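Local coordinates for protein Thiosulfate:glutathione sulfurtransferase (Saccharomyces cerevisiae, PDB 3D1P) that transfers sulfur from thiosulfate to glutathione, yielding S-sulfanylglutathione and sulfite in mitochondrial hydrogen sulfide metabolism, at residues V46-E51 against C98-G104. Numbering follows the deposited sequence.
Sequences VREPSE and CASGKRG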
loop_
_atom_site.group_PDB
_atom_site.type_symbol
_atom_site.label_atom_id
_atom_site.label_comp_id
_atom_site.label_asym_id
_atom_site.label_seq_id
_atom_site.Cartn_x
_atom_site.Cartn_y
_atom_site.Cartn_z
ATOM N N VAL A 46 0.794 -1.382 4.644
ATOM C CA VAL A 46 -0.082 -1.817 5.733
ATOM C C VAL A 46 0.698 -2.390 6.916
ATOM O O VAL A 46 0.119 -3.043 7.781
ATOM C CB VAL A 46 -1.200 -2.763 5.243
ATOM C CG1 VAL A 46 -1.953 -2.118 4.100
ATOM C CG2 VAL A 46 -0.712 -4.128 4.853
ATOM N N ARG A 47 1.989 -2.091 6.994
ATOM C CA ARG A 47 2.731 -2.363 8.218
ATOM C C ARG A 47 2.210 -1.492 9.371
ATOM O O ARG A 47 1.435 -0.556 9.177
ATOM C CB ARG A 47 4.223 -2.125 7.985
ATOM C CG ARG A 47 4.840 -3.066 6.966
ATOM C CD ARG A 47 6.305 -2.785 6.696
ATOM N NE ARG A 47 6.449 -1.416 6.184
ATOM C CZ ARG A 47 7.498 -0.646 6.317
ATOM N NH1 ARG A 47 8.597 -1.070 6.887
ATOM N NH2 ARG A 47 7.422 0.599 5.867
ATOM N N GLU A 48 2.645 -1.826 10.582
ATOM C CA GLU A 48 2.297 -1.013 11.734
ATOM C C GLU A 48 3.058 0.310 11.691
ATOM O O GLU A 48 4.093 0.422 11.035
ATOM C CB GLU A 48 2.560 -1.745 13.041
ATOM C CG GLU A 48 1.624 -2.941 13.234
ATOM C CD GLU A 48 0.161 -2.522 13.203
ATOM O OE1 GLU A 48 -0.206 -1.663 14.042
ATOM O OE2 GLU A 48 -0.594 -2.959 12.316
ATOM N N PRO A 49 2.587 1.323 12.403
ATOM C CA PRO A 49 3.251 2.638 12.347
ATOM C C PRO A 49 4.729 2.596 12.733
ATOM O O PRO A 49 5.540 3.314 12.163
ATOM C CB PRO A 49 2.391 3.496 13.274
ATOM C CG PRO A 49 1.016 2.890 13.172
ATOM C CD PRO A 49 1.311 1.417 13.155
ATOM N N SER A 50 5.092 1.760 13.708
ATOM C CA SER A 50 6.461 1.641 14.136
ATOM C C SER A 50 7.321 1.109 13.017
ATOM O O SER A 50 8.337 1.788 12.679
ATOM C CB SER A 50 6.502 0.821 15.423
ATOM O OG SER A 50 5.834 -0.403 15.280
ATOM N N GLU A 51 6.826 0.090 12.290
ATOM C CA GLU A 51 7.544 -0.434 11.100
ATOM C C GLU A 51 7.704 0.626 10.007
ATOM O O GLU A 51 8.760 0.826 9.381
ATOM C CB GLU A 51 6.828 -1.636 10.509
ATOM C CG GLU A 51 6.830 -2.906 11.330
ATOM C CD GLU A 51 5.884 -3.968 10.789
ATOM O OE1 GLU A 51 4.665 -3.840 10.974
ATOM O OE2 GLU A 51 6.363 -4.926 10.134
ATOM N N CYS A 98 3.290 -4.994 2.651
ATOM C CA CYS A 98 3.659 -4.891 4.067
ATOM C C CYS A 98 5.188 -5.057 4.173
ATOM O O CYS A 98 5.922 -4.296 3.556
ATOM C CB CYS A 98 2.805 -5.835 4.953
ATOM S SG CYS A 98 2.906 -7.574 4.512
ATOM N N ALA A 99 5.634 -6.035 4.989
ATOM C CA ALA A 99 7.062 -6.370 5.125
ATOM C C ALA A 99 7.364 -7.585 4.244
ATOM O O ALA A 99 8.137 -7.471 3.302
ATOM C CB ALA A 99 7.426 -6.613 6.573
ATOM N N SER A 100 6.733 -8.730 4.537
ATOM C CA SER A 100 6.967 -9.925 3.763
ATOM C C SER A 100 5.837 -10.296 2.802
ATOM O O SER A 100 6.000 -11.213 2.002
ATOM C CB SER A 100 7.293 -11.136 4.644
ATOM O OG SER A 100 6.301 -11.413 5.545
ATOM N N GLY A 101 4.701 -9.593 2.852
ATOM C CA GLY A 101 3.622 -9.727 1.904
ATOM C C GLY A 101 2.288 -10.207 2.435
ATOM O O GLY A 101 1.274 -9.960 1.801
ATOM N N LYS A 102 2.242 -10.930 3.549
ATOM C CA LYS A 102 0.965 -11.556 3.955
ATOM C C LYS A 102 -0.096 -10.516 4.267
ATOM O O LYS A 102 -1.256 -10.620 3.833
ATOM C CB LYS A 102 1.140 -12.478 5.133
ATOM C CG LYS A 102 -0.164 -13.172 5.532
ATOM C CD LYS A 102 0.025 -14.250 6.553
ATOM C CE LYS A 102 -1.281 -14.706 7.188
ATOM N NZ LYS A 102 -1.123 -15.958 7.931
ATOM N N ARG A 103 0.264 -9.529 5.105
ATOM C CA ARG A 103 -0.700 -8.519 5.474
ATOM C C ARG A 103 -1.119 -7.690 4.267
ATOM O O ARG A 103 -2.287 -7.310 4.147
ATOM C CB ARG A 103 -0.148 -7.622 6.571
ATOM C CG ARG A 103 0.109 -8.371 7.879
ATOM C CD ARG A 103 0.884 -7.517 8.844
ATOM N NE ARG A 103 2.264 -7.353 8.437
ATOM C CZ ARG A 103 3.151 -6.540 8.985
ATOM N NH1 ARG A 103 2.761 -5.618 9.854
ATOM N NH2 ARG A 103 4.434 -6.612 8.657
ATOM N N GLY A 104 -0.170 -7.366 3.383
ATOM C CA GLY A 104 -0.524 -6.680 2.149
ATOM C C GLY A 104 -1.591 -7.434 1.349
ATOM O O GLY A 104 -2.536 -6.843 0.850
HETATM O O HOH W 1 0.162 -4.410 10.222
#
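A two-pronged salt bridge joins the rhodanese active-site loop to residues 46-51: Arg103 NH1 donates to Glu51 OE1 (2.8 Å) and Arg103 NH2 to Glu51 OE2 (3.0 Å), both nearly linear. Glu51 OE1 also accepts from Glu48 N (2.9 Å), so the carboxylate also binds the backbone NH of the residue at the N-cap position of its own helix. The second N-H of Arg103 NH1 is donated to a water (2.9 Å), which donates to Val46 O (2.8 Å) and Glu48 OE2 (2.7 Å); Glu48 OE1 is taken by Ser67. Arg47 turns its guanidinium elsewhere, to Asp45 and the carbonyl of Val55, while its CG packs 3.4 Å from Cys98 C. Val46 CG2 fills the space beside Cys98 CB (3.9 Å). Cys98, the persulfide-forming nucleophile, receives a hydrogen bond at SG from Gly104 N (3.3 Å), in the first turn of helix 102-112, where the active-site loop that curls around the sulfur ends. Both segments leave the C-terminal ends of adjacent parallel strands, 41-45 and 93-97, and lead into helices 49-54 and 102-112, with helix 125-131 touching Arg47 and Ala99.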